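Local coordinates for pancreatic lipase related protein 2 (Equus caballus, PDB 1W52) that probably hydrolyses the ester bonds of galactolipids and triacylglycerols, releasing fatty acids, as a calcium-binding secreted lipase of the alpha/beta-hydrolase superfamily, at residues L283-Q294 with E324-G332. Residues are numbered along the deposited sequence; the frame is centred on the assembly and turned at random.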
loop_
_atom_site.group_PDB
_atom_site.type_symbol
_atom_site.label_atom_id
_atom_site.label_comp_id
_atom_site.label_asym_id
_atom_site.label_seq_id
_atom_site.Cartn_x
_atom_site.Cartn_y
_atom_site.Cartn_z
ATOM N N LEU A 283 2.428 7.984 5.429
ATOM C CA LEU A 283 2.125 7.782 6.825
ATOM C C LEU A 283 0.671 7.449 7.026
ATOM O O LEU A 283 -0.187 8.223 6.695
ATOM C CB LEU A 283 2.427 9.037 7.622
ATOM C CG LEU A 283 3.879 9.522 7.851
ATOM C CD1 LEU A 283 4.570 10.145 6.598
ATOM C CD2 LEU A 283 3.830 10.536 8.972
ATOM N N ALA A 284 0.372 6.306 7.595
ATOM C CA ALA A 284 -1.009 5.991 7.841
ATOM C C ALA A 284 -1.498 6.555 9.166
ATOM O O ALA A 284 -0.753 6.710 10.120
ATOM C CB ALA A 284 -1.182 4.507 7.802
ATOM N N TYR A 285 -2.775 6.848 9.225
ATOM C CA TYR A 285 -3.358 7.452 10.414
ATOM C C TYR A 285 -4.410 6.486 10.878
ATOM O O TYR A 285 -5.102 5.917 10.054
ATOM C CB TYR A 285 -4.039 8.801 10.111
ATOM C CG TYR A 285 -3.102 9.896 9.648
ATOM C CD1 TYR A 285 -2.442 9.775 8.463
ATOM C CD2 TYR A 285 -2.880 11.039 10.394
ATOM C CE1 TYR A 285 -1.604 10.702 8.022
ATOM C CE2 TYR A 285 -1.988 12.017 9.925
ATOM C CZ TYR A 285 -1.369 11.813 8.728
ATOM O OH TYR A 285 -0.500 12.685 8.121
ATOM N N PRO A 286 -4.584 6.288 12.171
ATOM C CA PRO A 286 -5.559 5.287 12.617
ATOM C C PRO A 286 -6.926 5.945 12.609
ATOM O O PRO A 286 -6.921 7.177 12.736
ATOM C CB PRO A 286 -5.060 4.935 14.010
ATOM C CG PRO A 286 -3.669 5.675 14.089
ATOM C CD PRO A 286 -3.892 6.934 13.292
ATOM N N CYS A 287 -8.010 5.182 12.409
ATOM C CA CYS A 287 -9.345 5.736 12.236
ATOM C C CYS A 287 -10.362 4.652 12.067
ATOM O O CYS A 287 -10.000 3.562 11.712
ATOM C CB CYS A 287 -9.407 6.596 10.996
ATOM S SG CYS A 287 -10.327 8.138 11.245
ATOM N N ASP A 288 -11.640 4.951 12.296
ATOM C CA ASP A 288 -12.703 3.929 12.249
ATOM C C ASP A 288 -13.133 3.694 10.846
ATOM O O ASP A 288 -13.593 2.625 10.525
ATOM C CB ASP A 288 -13.972 4.367 12.986
ATOM C CG ASP A 288 -13.689 4.921 14.367
ATOM O OD1 ASP A 288 -13.151 4.146 15.195
ATOM O OD2 ASP A 288 -13.963 6.103 14.717
ATOM N N SER A 289 -13.062 4.739 10.036
ATOM C CA SER A 289 -13.547 4.686 8.673
ATOM C C SER A 289 -12.944 5.817 7.888
ATOM O O SER A 289 -12.593 6.864 8.447
ATOM C CB SER A 289 -15.055 4.838 8.637
ATOM O OG SER A 289 -15.411 6.115 9.110
ATOM N N TYR A 290 -12.861 5.617 6.576
ATOM C CA TYR A 290 -12.137 6.550 5.713
ATOM C C TYR A 290 -12.814 7.907 5.680
ATOM O O TYR A 290 -12.174 8.931 5.355
ATOM C CB TYR A 290 -12.051 5.974 4.313
ATOM C CG TYR A 290 -11.383 6.838 3.280
ATOM C CD1 TYR A 290 -10.109 7.309 3.468
ATOM C CD2 TYR A 290 -12.023 7.157 2.088
ATOM C CE1 TYR A 290 -9.457 8.099 2.484
ATOM C CE2 TYR A 290 -11.395 7.929 1.104
ATOM C CZ TYR A 290 -10.107 8.391 1.316
ATOM O OH TYR A 290 -9.445 9.150 0.387
ATOM N N ASP A 291 -14.113 7.907 5.997
ATOM C CA ASP A 291 -14.904 9.128 5.917
ATOM C C ASP A 291 -14.486 9.997 7.074
ATOM O O ASP A 291 -14.134 11.148 6.872
ATOM C CB ASP A 291 -16.410 8.853 5.933
ATOM C CG ASP A 291 -16.844 7.927 4.809
ATOM O OD1 ASP A 291 -16.805 6.679 5.050
ATOM O OD2 ASP A 291 -17.199 8.344 3.667
ATOM N N LYS A 292 -14.472 9.429 8.275
ATOM C CA LYS A 292 -13.990 10.134 9.449
ATOM C C LYS A 292 -12.630 10.708 9.150
ATOM O O LYS A 292 -12.311 11.788 9.557
ATOM C CB LYS A 292 -13.919 9.183 10.631
ATOM C CG LYS A 292 -13.542 9.850 11.932
ATOM C CD LYS A 292 -13.965 8.983 13.147
ATOM C CE LYS A 292 -13.235 9.376 14.465
ATOM N NZ LYS A 292 -13.080 8.189 15.363
ATOM N N PHE A 293 -11.825 9.990 8.403
ATOM C CA PHE A 293 -10.515 10.507 8.014
ATOM C C PHE A 293 -10.606 11.704 7.050
ATOM O O PHE A 293 -9.839 12.682 7.127
ATOM C CB PHE A 293 -9.693 9.391 7.361
ATOM C CG PHE A 293 -8.404 9.850 6.843
ATOM C CD1 PHE A 293 -7.440 10.304 7.697
ATOM C CD2 PHE A 293 -8.153 9.885 5.500
ATOM C CE1 PHE A 293 -6.190 10.764 7.224
ATOM C CE2 PHE A 293 -6.877 10.328 4.993
ATOM C CZ PHE A 293 -5.909 10.758 5.868
ATOM N N GLN A 294 -11.537 11.568 6.112
ATOM C CA GLN A 294 -11.716 12.492 4.992
ATOM C C GLN A 294 -12.401 13.793 5.439
ATOM O O GLN A 294 -12.151 14.872 4.876
ATOM C CB GLN A 294 -12.521 11.789 3.866
ATOM C CG GLN A 294 -11.709 11.123 2.779
ATOM C CD GLN A 294 -10.576 11.995 2.265
ATOM O OE1 GLN A 294 -9.716 11.533 1.550
ATOM N NE2 GLN A 294 -10.561 13.250 2.661
ATOM N N GLU A 324 -6.223 -6.547 12.697
ATOM C CA GLU A 324 -7.133 -5.690 11.974
ATOM C C GLU A 324 -7.034 -4.217 12.343
ATOM O O GLU A 324 -7.952 -3.469 12.020
ATOM C CB GLU A 324 -8.567 -6.151 12.208
ATOM C CG GLU A 324 -8.817 -7.640 11.976
ATOM C CD GLU A 324 -10.294 -7.913 11.783
ATOM O OE1 GLU A 324 -11.116 -7.023 12.207
ATOM O OE2 GLU A 324 -10.634 -8.978 11.193
ATOM N N GLN A 325 -5.954 -3.810 13.024
ATOM C CA GLN A 325 -5.666 -2.405 13.253
ATOM C C GLN A 325 -5.726 -1.748 11.897
ATOM O O GLN A 325 -4.993 -2.143 10.985
ATOM C CB GLN A 325 -4.258 -2.195 13.809
ATOM C CG GLN A 325 -3.962 -2.787 15.189
ATOM C CD GLN A 325 -2.507 -2.559 15.651
ATOM O OE1 GLN A 325 -1.636 -3.439 15.475
ATOM N NE2 GLN A 325 -2.252 -1.388 16.247
ATOM N N THR A 326 -6.594 -0.754 11.749
ATOM C CA THR A 326 -6.743 -0.144 10.450
ATOM C C THR A 326 -6.266 1.277 10.465
ATOM O O THR A 326 -6.403 1.994 11.471
ATOM C CB THR A 326 -8.195 -0.176 9.958
ATOM O OG1 THR A 326 -8.973 0.613 10.824
ATOM C CG2 THR A 326 -8.856 -1.541 10.100
ATOM N N PHE A 327 -5.697 1.655 9.320
ATOM C CA PHE A 327 -5.199 3.000 9.053
ATOM C C PHE A 327 -5.572 3.532 7.627
ATOM O O PHE A 327 -5.793 2.745 6.684
ATOM C CB PHE A 327 -3.683 3.048 9.219
ATOM C CG PHE A 327 -3.199 2.328 10.417
ATOM C CD1 PHE A 327 -3.279 0.913 10.484
ATOM C CD2 PHE A 327 -2.663 3.038 11.506
ATOM C CE1 PHE A 327 -2.837 0.224 11.600
ATOM C CE2 PHE A 327 -2.226 2.352 12.614
ATOM C CZ PHE A 327 -2.320 0.930 12.650
ATOM N N PHE A 328 -5.616 4.867 7.506
ATOM C CA PHE A 328 -6.022 5.568 6.307
ATOM C C PHE A 328 -5.070 6.638 5.953
ATOM O O PHE A 328 -4.300 7.033 6.720
ATOM C CB PHE A 328 -7.391 6.165 6.489
ATOM C CG PHE A 328 -8.440 5.139 6.672
ATOM C CD1 PHE A 328 -8.955 4.870 7.928
ATOM C CD2 PHE A 328 -8.874 4.380 5.612
ATOM C CE1 PHE A 328 -9.954 3.889 8.130
ATOM C CE2 PHE A 328 -9.868 3.380 5.806
ATOM C CZ PHE A 328 -10.406 3.147 7.075
ATOM N N LEU A 329 -5.111 7.081 4.732
ATOM C CA LEU A 329 -4.183 8.076 4.263
ATOM C C LEU A 329 -4.511 8.386 2.777
ATOM O O LEU A 329 -5.396 7.738 2.188
ATOM C CB LEU A 329 -2.761 7.569 4.436
ATOM C CG LEU A 329 -2.440 6.386 3.548
ATOM C CD1 LEU A 329 -0.906 6.324 3.206
ATOM C CD2 LEU A 329 -2.970 5.112 4.145
ATOM N N ASN A 330 -3.805 9.344 2.178
ATOM C CA ASN A 330 -4.003 9.626 0.775
ATOM C C ASN A 330 -2.674 9.665 0.021
ATOM O O ASN A 330 -1.777 10.394 0.393
ATOM C CB ASN A 330 -4.773 10.968 0.590
ATOM C CG ASN A 330 -6.281 10.887 0.971
ATOM O OD1 ASN A 330 -6.865 11.883 1.487
ATOM N ND2 ASN A 330 -6.906 9.730 0.727
ATOM N N THR A 331 -2.563 8.921 -1.068
ATOM C CA THR A 331 -1.385 8.996 -1.922
ATOM C C THR A 331 -1.445 10.095 -2.960
ATOM O O THR A 331 -2.426 10.775 -3.109
ATOM C CB THR A 331 -1.211 7.685 -2.673
ATOM O OG1 THR A 331 -2.468 7.337 -3.278
ATOM C CG2 THR A 331 -0.845 6.567 -1.701
ATOM N N GLY A 332 -0.363 10.222 -3.706
ATOM C CA GLY A 332 -0.345 11.042 -4.890
ATOM C C GLY A 332 -0.967 10.348 -6.083
ATOM O O GLY A 332 -1.227 9.150 -6.031
#
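Tyr285 and Phe328 make a short antiparallel pairing at the edge of the central sheet of the alpha/beta-hydrolase domain, and helix 290-294 then folds back over one face of strand 325-329. The two residues form a hydrogen-bonded pair: Tyr285 N donates to Phe328 O at 2.9 Å, and Phe328 N returns a bond to Tyr285 O at 2.8 Å. Thr326 OG1 adds a weak bond to Cys287 O where the chain turns toward the helix.

Phe328 is the side chain round which the helix packs. Its CG stands anti to the carbonyl carbon (chi1 -64°), which lays the ring under the start of the helix: Tyr290 N sits over one face, displaced toward the rim, while Cys287 CB meets the ring edge, 3.5 Å from Phe328 CD1. Tyr290 CB makes an off-centre CH-pi contact with the same ring. Phe293 reaches down one turn later and receives Phe328 CB over its own face, 4.2 Å from the ring centroid. Beyond it, Asn330 ND2 donates to Tyr290 OH at 2.6 Å, approaching at the edge of the tyrosine ring with the amide plane nearly perpendicular to it (89°). Phe327 points to the other face of the sheet, where its CD2 lies 3.8 Å from Pro286 CG and its CB packs against the methyl of Ala284.

Strand 325-329 lies between 285-286, outermost on this side of the sheet, and strand 226-230, whose Phe228 and Phe229 meet the rings of Phe327 and Phe328. Cys287, just before the helix, is disulfide-bonded to Cys298, while Arg341 touches the side chains of Tyr285 and Asn330 from strand 340-344, which probably belongs to the C-terminal PLAT domain, as in pancreatic lipase, so this sheet edge appears to face the junction of the two domains.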